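Local coordinates for protein ATP-dependent DNA ligase (Mycobacterium tuberculosis, PDB 6NHZ) that joins double-stranded DNA ends at the expense of ATP, acting with Ku in the non-homologous end-joining repair of double-strand breaks, at residues Trp26-Met31 with Glu163-Lys168; Met31-Arg36 with Pro90-Met95; Val194-Trp199 with Leu274-Arg279; Glu243-Leu248 with Thr268-Ala273. The protein carries 1 engineered substitution. All coordinates share one frame; numbering follows the deposited sequence.

Contact 1 of 4, residues Trp26-Met31 with Glu163-Lys168; sequences WAFEGM and EGVIAK. Engineered in segment 26-31: M31 (natural residue Lys). With ATP (adenosine-5'-triphosphate), chain B.
E29 and K168 form the adenine-recognition end of the ATP site, projecting from the same face of two antiparallel strands, 26-30 and 164-168. Extended beyond CG, the lysine chain brings NZ to 3.0 Å from E29 OE2, a salt bridge with weak hydrogen-bond geometry; the same NZ donates to N1 of ATP at 3.0 Å. E29 OE1 accepts from adenine N6 at 2.8 Å in a nearly straight bond (175°), while E29 OE2 is also held by the hydroxyl of Y124. G30 O is a second acceptor for N6. The backbone beneath is regular: A27 faces K168 and E29 faces I166 as hydrogen-bonded pairs, at the outer edge of a five-stranded mixed sheet. E163-K168 matches motif IV of the ATP-dependent ligases. Here I166 CD1 lies over one face of adenine, 3.5 Å from ATP C4. On the opposite sheet face, A167 CB meets the ring edge of F28 at CD1 (3.7 Å). M31, an engineered replacement of lysine, runs over G164 with CG anti to the backbone N (178°) and bends at its end, bringing CE 3.8 Å from I166 CG1. Its CG and SD lie beside the carboxylate of E163, which is close to a magnesium ion.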
# COMPACT_ATOMS: atom_id res chain seq x y z
N TRP A 26 19.84 11.89 -5.02
CA TRP A 26 18.55 11.26 -4.75
C TRP A 26 18.41 10.91 -3.27
O TRP A 26 19.34 10.38 -2.66
CB TRP A 26 18.41 9.97 -5.56
CG TRP A 26 18.35 10.24 -7.01
CD1 TRP A 26 19.40 10.37 -7.87
CD2 TRP A 26 17.17 10.46 -7.78
NE1 TRP A 26 18.95 10.64 -9.15
CE2 TRP A 26 17.58 10.70 -9.11
CE3 TRP A 26 15.80 10.46 -7.48
CZ2 TRP A 26 16.66 10.95 -10.13
CZ3 TRP A 26 14.89 10.70 -8.49
CH2 TRP A 26 15.33 10.93 -9.80
N ALA A 27 17.24 11.19 -2.71
CA ALA A 27 16.87 10.75 -1.37
C ALA A 27 16.15 9.42 -1.47
O ALA A 27 15.12 9.31 -2.14
CB ALA A 27 15.96 11.78 -0.71
N PHE A 28 16.67 8.39 -0.79
CA PHE A 28 16.07 7.06 -0.84
C PHE A 28 15.17 6.85 0.37
O PHE A 28 15.66 6.72 1.50
CB PHE A 28 17.16 6.00 -0.94
CG PHE A 28 18.09 6.22 -2.10
CD1 PHE A 28 17.59 6.24 -3.39
CD2 PHE A 28 19.44 6.40 -1.91
CE1 PHE A 28 18.43 6.45 -4.47
CE2 PHE A 28 20.30 6.62 -2.99
CZ PHE A 28 19.79 6.63 -4.27
N GLU A 29 13.87 6.83 0.15
CA GLU A 29 12.90 6.50 1.19
C GLU A 29 12.45 5.04 1.09
O GLU A 29 12.37 4.48 -0.00
CB GLU A 29 11.67 7.40 1.09
CG GLU A 29 11.94 8.87 1.35
CD GLU A 29 10.67 9.68 1.35
OE1 GLU A 29 9.59 9.09 1.58
OE2 GLU A 29 10.73 10.90 1.14
N GLY A 30 12.08 4.46 2.22
CA GLY A 30 11.34 3.21 2.18
C GLY A 30 9.95 3.41 1.60
O GLY A 30 9.32 4.47 1.72
N MET A 31 9.46 2.37 0.92
CA MET A 31 8.11 2.37 0.35
C MET A 31 7.16 1.68 1.33
O MET A 31 7.37 0.51 1.65
CB MET A 31 8.09 1.67 -1.01
CG MET A 31 6.71 1.60 -1.64
SD MET A 31 6.69 0.56 -3.17
CE MET A 31 7.77 1.49 -4.23
N GLU A 163 8.32 -2.70 1.10
CA GLU A 163 7.75 -2.95 -0.22
C GLU A 163 8.73 -2.63 -1.35
O GLU A 163 8.62 -3.20 -2.45
CB GLU A 163 6.48 -2.12 -0.35
CG GLU A 163 5.56 -2.47 -1.47
CD GLU A 163 4.29 -1.65 -1.43
OE1 GLU A 163 4.27 -0.57 -0.80
OE2 GLU A 163 3.29 -2.11 -2.03
N GLY A 164 9.67 -1.74 -1.10
CA GLY A 164 10.55 -1.21 -2.12
C GLY A 164 11.17 0.08 -1.62
O GLY A 164 11.21 0.34 -0.42
N VAL A 165 11.65 0.87 -2.58
CA VAL A 165 12.24 2.19 -2.32
C VAL A 165 11.56 3.20 -3.22
O VAL A 165 11.23 2.90 -4.38
CB VAL A 165 13.77 2.20 -2.59
CG1 VAL A 165 14.31 3.65 -2.65
CG2 VAL A 165 14.53 1.36 -1.56
N ILE A 166 11.38 4.42 -2.73
CA ILE A 166 11.09 5.55 -3.60
C ILE A 166 12.24 6.54 -3.48
O ILE A 166 12.53 7.06 -2.39
CB ILE A 166 9.74 6.20 -3.29
CG1 ILE A 166 8.63 5.13 -3.33
CG2 ILE A 166 9.47 7.35 -4.28
CD1 ILE A 166 7.26 5.70 -3.58
N ALA A 167 12.92 6.76 -4.61
CA ALA A 167 13.97 7.75 -4.75
C ALA A 167 13.34 9.07 -5.16
O ALA A 167 12.62 9.14 -6.16
CB ALA A 167 14.98 7.30 -5.80
N LYS A 168 13.62 10.12 -4.41
CA LYS A 168 13.09 11.44 -4.72
C LYS A 168 14.26 12.37 -4.96
O LYS A 168 15.19 12.43 -4.14
CB LYS A 168 12.20 11.94 -3.57
CG LYS A 168 11.07 10.94 -3.23
CD LYS A 168 10.16 11.43 -2.12
CE LYS A 168 9.10 10.38 -1.80
NZ LYS A 168 8.28 10.77 -0.62
PG ATP B . 0.19 4.60 -7.90
O1G ATP B . 1.58 5.14 -8.12
O2G ATP B . -0.80 5.10 -8.90
O3G ATP B . -0.30 4.71 -6.47
PB ATP B . 0.09 1.78 -7.23
O1B ATP B . 0.37 0.55 -8.06
O2B ATP B . -1.15 1.90 -6.38
O3B ATP B . 0.23 3.02 -8.25
PA ATP B . 2.71 1.18 -6.28
O1A ATP B . 3.18 0.99 -7.70
O2A ATP B . 2.61 0.01 -5.34
O3A ATP B . 1.33 2.00 -6.25
O5' ATP B . 3.61 2.32 -5.55
C5' ATP B . 3.59 2.35 -4.13
C4' ATP B . 2.48 3.29 -3.64
O4' ATP B . 2.67 3.66 -2.27
C3' ATP B . 2.47 4.58 -4.41
O3' ATP B . 1.13 5.08 -4.40
C2' ATP B . 3.27 5.51 -3.54
O2' ATP B . 2.92 6.87 -3.84
C1' ATP B . 2.88 5.08 -2.13
N9 ATP B . 4.04 5.27 -1.23
C8 ATP B . 4.51 4.36 -0.35
N7 ATP B . 5.59 4.84 0.31
C5 ATP B . 5.83 6.07 -0.16
C6 ATP B . 6.81 7.14 0.10
N6 ATP B . 7.82 6.98 0.99
N1 ATP B . 6.69 8.28 -0.61
C2 ATP B . 5.72 8.48 -1.52
N3 ATP B . 4.79 7.55 -1.81
C4 ATP B . 4.80 6.36 -1.17

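Contact 2 of 4, residues Met31-Arg36 with Pro90-Met95; sequences MWDGYR and PSFSQM. Engineered in segment 31-36: M31 (natural residue Lys). With ATP (adenosine-5'-triphosphate), chain B.
D33 and F92 make the tight part of this contact: D33 CG, anti to the backbone N (chi1 -159°), puts the carboxylate against the base of the aromatic side chain, with OD1 3.5 Å from F92 CB. The carboxylate and ring planes are only 9° apart, and OD1 meets the ring at a slant. The backbone carbonyl of the same aspartate also packs, D33 O lying 3.5 Å from P90 CB. A water joins the two backbones by donating to D33 O at 3.0 Å and to S91 O at 2.7 Å, whereas no direct hydrogen bond crosses the interface. M31-R36 corresponds to motif I (KxDGxR) of the ligase family, with the motif lysine replaced by the engineered M31; in the same segment W32 N donates to ATP N7 at 2.9 Å (169°). The facing segment starts helix 92-96, where S91 is the N-cap and its OG accepts from Q94 N. Toward the margins of the contact the packing becomes looser: W32 CE3 stays 4.4 Å from P90 CG, and Y35 CB comes within 4.5 Å of M95 CG. D33, G34, Y35 and F92 all retain some solvent access. D33 OD1 forms a salt bridge with R295, outside the segments, whose guanidinium also makes a cation-pi contact with F92. D33 OD2 approaches E163 OE2; the two acids probably share a manganese site, and a magnesium ion is bound nearby.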
# COMPACT_ATOMS: atom_id res chain seq x y z
N MET A 31 9.46 2.37 0.92
CA MET A 31 8.11 2.37 0.35
C MET A 31 7.16 1.68 1.33
O MET A 31 7.37 0.51 1.65
CB MET A 31 8.09 1.67 -1.01
CG MET A 31 6.71 1.60 -1.64
SD MET A 31 6.69 0.56 -3.17
CE MET A 31 7.77 1.49 -4.23
N TRP A 32 6.15 2.42 1.80
CA TRP A 32 5.25 2.00 2.88
C TRP A 32 3.93 1.53 2.29
O TRP A 32 3.23 2.30 1.62
CB TRP A 32 5.02 3.15 3.88
CG TRP A 32 6.28 3.89 4.25
CD1 TRP A 32 6.52 5.22 4.15
CD2 TRP A 32 7.50 3.29 4.73
NE1 TRP A 32 7.81 5.50 4.56
CE2 TRP A 32 8.43 4.33 4.91
CE3 TRP A 32 7.88 1.98 5.03
CZ2 TRP A 32 9.72 4.09 5.37
CZ3 TRP A 32 9.17 1.75 5.49
CH2 TRP A 32 10.07 2.80 5.66
N ASP A 33 3.59 0.26 2.52
CA ASP A 33 2.33 -0.27 2.00
C ASP A 33 1.23 0.10 2.97
O ASP A 33 0.94 -0.63 3.91
CB ASP A 33 2.40 -1.78 1.81
CG ASP A 33 1.35 -2.28 0.83
OD1 ASP A 33 0.53 -1.47 0.35
OD2 ASP A 33 1.34 -3.50 0.55
N GLY A 34 0.62 1.27 2.74
CA GLY A 34 -0.48 1.73 3.58
C GLY A 34 -1.47 2.50 2.76
O GLY A 34 -1.72 2.16 1.60
N TYR A 35 -2.04 3.54 3.36
CA TYR A 35 -2.98 4.44 2.70
C TYR A 35 -2.32 5.81 2.60
O TYR A 35 -1.84 6.35 3.60
CB TYR A 35 -4.28 4.51 3.50
CG TYR A 35 -5.45 5.24 2.87
CD1 TYR A 35 -5.86 6.48 3.36
CD2 TYR A 35 -6.20 4.67 1.84
CE1 TYR A 35 -6.95 7.15 2.83
CE2 TYR A 35 -7.29 5.33 1.30
CZ TYR A 35 -7.66 6.58 1.80
OH TYR A 35 -8.74 7.26 1.30
N ARG A 36 -2.27 6.36 1.38
CA ARG A 36 -1.69 7.68 1.18
C ARG A 36 -2.58 8.77 1.79
O ARG A 36 -3.80 8.78 1.56
CB ARG A 36 -1.49 7.92 -0.32
CG ARG A 36 -0.78 9.23 -0.68
CD ARG A 36 0.70 9.16 -0.34
NE ARG A 36 1.40 10.36 -0.78
CZ ARG A 36 1.81 10.55 -2.03
NH1 ARG A 36 1.59 9.61 -2.94
NH2 ARG A 36 2.44 11.68 -2.37
N PRO A 90 4.45 -2.50 7.56
CA PRO A 90 3.09 -2.06 7.24
C PRO A 90 2.37 -3.12 6.41
O PRO A 90 2.95 -3.70 5.49
CB PRO A 90 3.31 -0.77 6.45
CG PRO A 90 4.61 -0.25 6.96
CD PRO A 90 5.45 -1.49 7.16
N SER A 91 1.13 -3.40 6.78
CA SER A 91 0.32 -4.41 6.10
C SER A 91 -0.87 -3.72 5.45
O SER A 91 -1.66 -3.07 6.14
CB SER A 91 -0.15 -5.49 7.07
OG SER A 91 -1.20 -6.25 6.50
N PHE A 92 -1.01 -3.87 4.13
CA PHE A 92 -2.15 -3.27 3.45
C PHE A 92 -3.45 -3.91 3.90
O PHE A 92 -4.43 -3.21 4.20
CB PHE A 92 -1.97 -3.40 1.93
CG PHE A 92 -3.17 -2.93 1.14
CD1 PHE A 92 -4.00 -3.85 0.52
CD2 PHE A 92 -3.46 -1.58 1.01
CE1 PHE A 92 -5.10 -3.43 -0.21
CE2 PHE A 92 -4.56 -1.16 0.27
CZ PHE A 92 -5.37 -2.08 -0.33
N SER A 93 -3.48 -5.24 3.98
CA SER A 93 -4.71 -5.93 4.35
C SER A 93 -5.13 -5.62 5.79
O SER A 93 -6.32 -5.48 6.08
CB SER A 93 -4.55 -7.43 4.12
OG SER A 93 -3.80 -8.04 5.15
N GLN A 94 -4.16 -5.50 6.70
CA GLN A 94 -4.52 -5.11 8.06
C GLN A 94 -5.00 -3.67 8.13
O GLN A 94 -5.72 -3.31 9.07
CB GLN A 94 -3.35 -5.33 9.01
CG GLN A 94 -3.07 -6.79 9.25
CD GLN A 94 -2.17 -7.02 10.43
OE1 GLN A 94 -2.20 -6.26 11.40
NE2 GLN A 94 -1.35 -8.06 10.36
N MET A 95 -4.61 -2.84 7.17
CA MET A 95 -5.14 -1.48 7.11
C MET A 95 -6.58 -1.48 6.63
O MET A 95 -7.44 -0.81 7.22
CB MET A 95 -4.27 -0.62 6.19
CG MET A 95 -4.91 0.70 5.78
SD MET A 95 -5.08 1.80 7.21
CE MET A 95 -3.36 2.06 7.61
PG ATP B . 0.19 4.60 -7.90
O1G ATP B . 1.58 5.14 -8.12
O2G ATP B . -0.80 5.10 -8.90
O3G ATP B . -0.30 4.71 -6.47
PB ATP B . 0.09 1.78 -7.23
O1B ATP B . 0.37 0.55 -8.06
O2B ATP B . -1.15 1.90 -6.38
O3B ATP B . 0.23 3.02 -8.25
PA ATP B . 2.71 1.18 -6.28
O1A ATP B . 3.18 0.99 -7.70
O2A ATP B . 2.61 0.01 -5.34
O3A ATP B . 1.33 2.00 -6.25
O5' ATP B . 3.61 2.32 -5.55
C5' ATP B . 3.59 2.35 -4.13
C4' ATP B . 2.48 3.29 -3.64
O4' ATP B . 2.67 3.66 -2.27
C3' ATP B . 2.47 4.58 -4.41
O3' ATP B . 1.13 5.08 -4.40
C2' ATP B . 3.27 5.51 -3.54
O2' ATP B . 2.92 6.87 -3.84
C1' ATP B . 2.88 5.08 -2.13
N9 ATP B . 4.04 5.27 -1.23
C8 ATP B . 4.51 4.36 -0.35
N7 ATP B . 5.59 4.84 0.31
C5 ATP B . 5.83 6.07 -0.16
C6 ATP B . 6.81 7.14 0.10
N6 ATP B . 7.82 6.98 0.99
N1 ATP B . 6.69 8.28 -0.61
C2 ATP B . 5.72 8.48 -1.52
N3 ATP B . 4.79 7.55 -1.81
C4 ATP B . 4.80 6.36 -1.17
O HOH W 1 -0.72 -0.55 6.37

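Contact 3 of 4, residues Val194-Trp199 with Leu274-Arg279; sequences VVIGGW and LVAEVR
V194 and A276 form an antiparallel hydrogen-bonded pair that ties strand 190-200 to strand 275-280 in the OB domain. Two main-chain bonds hold the pair, V194 N to A276 O and A276 N to V194 O, both 2.9 Å long. A third runs from I196 N to L274 O at 3.0 Å; it is straight (168°) and the donor lies nearly along the C=O axis. Weaker CA-H...O contacts fill in between, from V275 CA to V194 O (3.3 Å) and from V195 CA to L274 O. Where the ladder ends, a water replaces a direct bond, donating to I196 O and accepting from L274 N, each at 2.8 Å. Apolar contacts line both faces. On one, I196 CG1, anti to the carbonyl carbon (chi1 -55°), lies beside L274 CB and carries CD1 to 4.1 Å from A276 CB, while V194 CG2 spans toward both A276 CB and V278 CG1. On the other, V195 CG2 and V275 CG2 meet across the non-hydrogen-bonded pair at 4.4 Å; P218 and P272 cover V195 there. The axes of the two short strands make an angle of 116°, far from a flat antiparallel pair, as expected in a strongly coiled barrel. The short ladder of backbone bonds therefore fixes the register, while aliphatic groups on both faces, none with a polar end, make this a buried hydrophobic contact.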
# COMPACT_ATOMS: atom_id res chain seq x y z
N VAL A 194 -5.94 -11.60 -9.39
CA VAL A 194 -6.49 -12.93 -9.60
C VAL A 194 -7.97 -12.94 -9.28
O VAL A 194 -8.49 -12.07 -8.58
CB VAL A 194 -5.77 -13.99 -8.74
CG1 VAL A 194 -4.32 -14.15 -9.18
CG2 VAL A 194 -5.87 -13.61 -7.27
N VAL A 195 -8.67 -13.97 -9.78
CA VAL A 195 -10.07 -14.20 -9.46
C VAL A 195 -10.15 -15.40 -8.52
O VAL A 195 -9.50 -16.43 -8.74
CB VAL A 195 -10.91 -14.41 -10.73
CG1 VAL A 195 -12.35 -14.72 -10.40
CG2 VAL A 195 -10.85 -13.16 -11.61
N ILE A 196 -10.91 -15.26 -7.44
CA ILE A 196 -11.06 -16.33 -6.47
C ILE A 196 -12.06 -17.34 -7.00
O ILE A 196 -13.17 -16.97 -7.43
CB ILE A 196 -11.50 -15.78 -5.10
CG1 ILE A 196 -10.52 -14.71 -4.65
CG2 ILE A 196 -11.55 -16.92 -4.07
CD1 ILE A 196 -9.11 -15.22 -4.52
N GLY A 197 -11.68 -18.62 -6.98
CA GLY A 197 -12.48 -19.67 -7.57
C GLY A 197 -12.97 -20.70 -6.58
O GLY A 197 -13.86 -21.50 -6.87
N GLY A 198 -12.37 -20.69 -5.39
CA GLY A 198 -12.78 -21.59 -4.32
C GLY A 198 -11.99 -21.27 -3.08
O GLY A 198 -11.07 -20.44 -3.09
N TRP A 199 -12.35 -21.95 -1.99
CA TRP A 199 -11.66 -21.78 -0.72
C TRP A 199 -11.68 -23.07 0.07
O TRP A 199 -12.60 -23.89 -0.06
CB TRP A 199 -12.29 -20.64 0.10
CG TRP A 199 -13.73 -20.90 0.42
CD1 TRP A 199 -14.82 -20.53 -0.31
CD2 TRP A 199 -14.23 -21.59 1.57
NE1 TRP A 199 -15.97 -20.95 0.31
CE2 TRP A 199 -15.64 -21.60 1.47
CE3 TRP A 199 -13.63 -22.20 2.68
CZ2 TRP A 199 -16.45 -22.19 2.43
CZ3 TRP A 199 -14.44 -22.79 3.63
CH2 TRP A 199 -15.84 -22.78 3.50
N LEU A 274 -15.06 -12.44 -7.11
CA LEU A 274 -14.15 -11.62 -6.32
C LEU A 274 -12.78 -11.54 -6.99
O LEU A 274 -12.20 -12.56 -7.37
CB LEU A 274 -14.02 -12.18 -4.91
CG LEU A 274 -15.29 -12.19 -4.05
CD1 LEU A 274 -15.13 -13.05 -2.82
CD2 LEU A 274 -15.67 -10.77 -3.66
N VAL A 275 -12.28 -10.31 -7.14
CA VAL A 275 -10.92 -10.06 -7.59
C VAL A 275 -10.06 -9.72 -6.38
O VAL A 275 -10.42 -8.84 -5.58
CB VAL A 275 -10.86 -8.92 -8.63
CG1 VAL A 275 -9.41 -8.64 -8.99
CG2 VAL A 275 -11.68 -9.26 -9.86
N ALA A 276 -8.93 -10.41 -6.24
CA ALA A 276 -7.96 -10.15 -5.19
C ALA A 276 -6.61 -9.86 -5.83
O ALA A 276 -6.45 -9.91 -7.06
CB ALA A 276 -7.85 -11.33 -4.22
N GLU A 277 -5.62 -9.53 -4.99
CA GLU A 277 -4.28 -9.22 -5.46
C GLU A 277 -3.28 -9.93 -4.58
O GLU A 277 -3.45 -10.01 -3.36
CB GLU A 277 -4.03 -7.70 -5.45
CG GLU A 277 -2.63 -7.28 -5.92
CD GLU A 277 -2.29 -5.84 -5.56
OE1 GLU A 277 -1.10 -5.53 -5.32
OE2 GLU A 277 -3.21 -5.00 -5.53
N VAL A 278 -2.23 -10.47 -5.21
CA VAL A 278 -1.21 -11.22 -4.49
C VAL A 278 0.17 -10.78 -4.96
O VAL A 278 0.35 -10.28 -6.07
CB VAL A 278 -1.37 -12.75 -4.68
CG1 VAL A 278 -2.73 -13.22 -4.16
CG2 VAL A 278 -1.19 -13.12 -6.14
N ARG A 279 1.15 -10.96 -4.09
CA ARG A 279 2.54 -10.79 -4.46
C ARG A 279 3.14 -12.16 -4.72
O ARG A 279 2.72 -13.16 -4.14
CB ARG A 279 3.34 -10.05 -3.38
CG ARG A 279 4.23 -10.95 -2.52
CD ARG A 279 4.88 -10.19 -1.36
NE ARG A 279 6.03 -10.93 -0.83
CZ ARG A 279 6.77 -10.55 0.22
NH1 ARG A 279 6.49 -9.42 0.86
NH2 ARG A 279 7.78 -11.30 0.62
O HOH W 2 -15.23 -15.21 -6.72

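Contact 4 of 4, residues Glu243-Leu248 with Thr268-Ala273; sequences EMLAPL and TYVKPA
The backbones meet where L248 O, at the end of a 3-10 turn following helix 236-245, accepts from K271 N at 2.9 Å (167°). The same carbonyl receives a CA-H...O contact from V270 CA at 3.4 Å, and the turn itself is closed by L248 N bonding to L245 O at 2.8 Å. Aliphatic side chains pack around this polar link. L245 and V270 meet at their branches, CD2 of the leucine 3.8 Å from CG1 of the valine. L248 packs alongside, its CB 3.9 Å from V270 CB. With CG turned beside the backbone N (chi1 -48°), the L248 chain continues toward the loop, where CD1 touches A273 CB at 4.1 Å. K271 takes part with its aliphatic portion: CG passes 3.6 Å from L248 O, and the chain then leads away from the helix. P272 is the centre of an inverse gamma turn, closed by a weak bond from A273 N to K271 O, which bends the chain so that A273 faces L248. W199 of strand 190-200 packs on both L245 and V270, joining this cluster to the sheet. A helix set between the third and fourth principal strands and packed against the barrel is a common feature of OB folds, and helix 236-245, which follows strand 222-229 and precedes the short strand 249-250 and strand 268-270, is consistent with that place.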
# COMPACT_ATOMS: atom_id res chain seq x y z
N GLU A 243 -18.16 -13.86 4.56
CA GLU A 243 -19.42 -13.21 4.17
C GLU A 243 -19.44 -12.85 2.70
O GLU A 243 -20.50 -12.90 2.06
CB GLU A 243 -19.66 -11.95 5.01
CG GLU A 243 -19.65 -12.17 6.51
CD GLU A 243 -20.74 -13.09 6.99
OE1 GLU A 243 -21.84 -13.10 6.38
OE2 GLU A 243 -20.51 -13.81 7.98
N MET A 244 -18.29 -12.48 2.13
CA MET A 244 -18.26 -12.20 0.71
C MET A 244 -18.36 -13.48 -0.12
O MET A 244 -18.92 -13.46 -1.22
CB MET A 244 -16.99 -11.42 0.38
CG MET A 244 -16.82 -10.24 1.31
SD MET A 244 -15.26 -9.43 0.99
CE MET A 244 -15.65 -8.71 -0.60
N LEU A 245 -17.88 -14.60 0.43
CA LEU A 245 -17.89 -15.86 -0.32
C LEU A 245 -19.24 -16.56 -0.25
O LEU A 245 -19.69 -17.14 -1.25
CB LEU A 245 -16.78 -16.79 0.20
CG LEU A 245 -15.35 -16.36 -0.13
CD1 LEU A 245 -14.34 -17.15 0.68
CD2 LEU A 245 -15.07 -16.49 -1.62
N ALA A 246 -19.91 -16.51 0.91
CA ALA A 246 -21.19 -17.17 1.16
C ALA A 246 -22.18 -17.03 0.01
O ALA A 246 -22.65 -18.05 -0.51
CB ALA A 246 -21.80 -16.67 2.47
N PRO A 247 -22.53 -15.81 -0.44
CA PRO A 247 -23.53 -15.70 -1.52
C PRO A 247 -23.05 -16.29 -2.83
O PRO A 247 -23.88 -16.54 -3.72
CB PRO A 247 -23.77 -14.19 -1.65
CG PRO A 247 -22.98 -13.54 -0.56
CD PRO A 247 -21.92 -14.50 -0.16
N LEU A 248 -21.75 -16.52 -2.98
CA LEU A 248 -21.18 -16.96 -4.25
C LEU A 248 -21.12 -18.48 -4.38
O LEU A 248 -20.75 -18.96 -5.46
CB LEU A 248 -19.79 -16.36 -4.45
CG LEU A 248 -19.70 -14.85 -4.18
CD1 LEU A 248 -18.29 -14.32 -4.45
CD2 LEU A 248 -20.73 -14.11 -5.02
N THR A 268 -14.71 -25.69 -1.55
CA THR A 268 -16.02 -25.21 -1.98
C THR A 268 -15.78 -24.23 -3.11
O THR A 268 -14.96 -23.32 -2.98
CB THR A 268 -16.79 -24.54 -0.83
OG1 THR A 268 -16.92 -25.45 0.27
CG2 THR A 268 -18.18 -24.13 -1.29
N TYR A 269 -16.47 -24.42 -4.22
CA TYR A 269 -16.27 -23.51 -5.34
C TYR A 269 -17.18 -22.30 -5.21
O TYR A 269 -18.25 -22.35 -4.58
CB TYR A 269 -16.50 -24.22 -6.68
CG TYR A 269 -15.44 -25.27 -6.96
CD1 TYR A 269 -14.11 -24.92 -7.16
CD2 TYR A 269 -15.77 -26.62 -7.01
CE1 TYR A 269 -13.14 -25.89 -7.39
CE2 TYR A 269 -14.81 -27.59 -7.25
CZ TYR A 269 -13.50 -27.22 -7.44
OH TYR A 269 -12.54 -28.19 -7.68
N VAL A 270 -16.74 -21.19 -5.78
CA VAL A 270 -17.52 -19.97 -5.80
C VAL A 270 -17.62 -19.50 -7.24
O VAL A 270 -16.75 -19.78 -8.07
CB VAL A 270 -16.89 -18.87 -4.91
CG1 VAL A 270 -16.96 -19.29 -3.45
CG2 VAL A 270 -15.46 -18.59 -5.33
N LYS A 271 -18.70 -18.80 -7.54
CA LYS A 271 -18.77 -18.15 -8.83
C LYS A 271 -17.59 -17.19 -8.96
O LYS A 271 -17.17 -16.58 -7.97
CB LYS A 271 -20.10 -17.40 -8.97
CG LYS A 271 -21.28 -18.36 -8.98
CD LYS A 271 -22.60 -17.66 -8.82
CE LYS A 271 -23.73 -18.64 -8.97
NZ LYS A 271 -23.57 -19.42 -10.24
N PRO A 272 -16.99 -17.09 -10.15
CA PRO A 272 -15.76 -16.29 -10.29
C PRO A 272 -16.04 -14.79 -10.27
O PRO A 272 -16.07 -14.16 -11.32
CB PRO A 272 -15.22 -16.72 -11.66
CG PRO A 272 -16.44 -17.16 -12.42
CD PRO A 272 -17.36 -17.77 -11.40
N ALA A 273 -16.21 -14.23 -9.07
CA ALA A 273 -16.64 -12.84 -8.94
C ALA A 273 -15.65 -11.96 -8.21
O ALA A 273 -15.41 -10.83 -8.63
CB ALA A 273 -18.01 -12.77 -8.23

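How the contacts relate
From the N terminus, strand 26-30 opens contact 1, and the chain passes through the shared residue M31 straight into contact 2. Contact 2 closes at 90-95 and is nested inside the loop that contact 1 completes at 163-168; the two touch where E163 meets W32 and D33, and both border the ATP. The chain then enters the OB domain, in series with contacts 1 and 2, where contact 4 is nested inside contact 3. Strand 190-200 opens contact 3; contact 4, between 243-248 and 268-273, closes before 274-279 completes it. Strand 268-270 adjoins strand 190-200, probably through bonds at G197 and W199. The centres of contacts 1 and 4 lie about 39 Å apart.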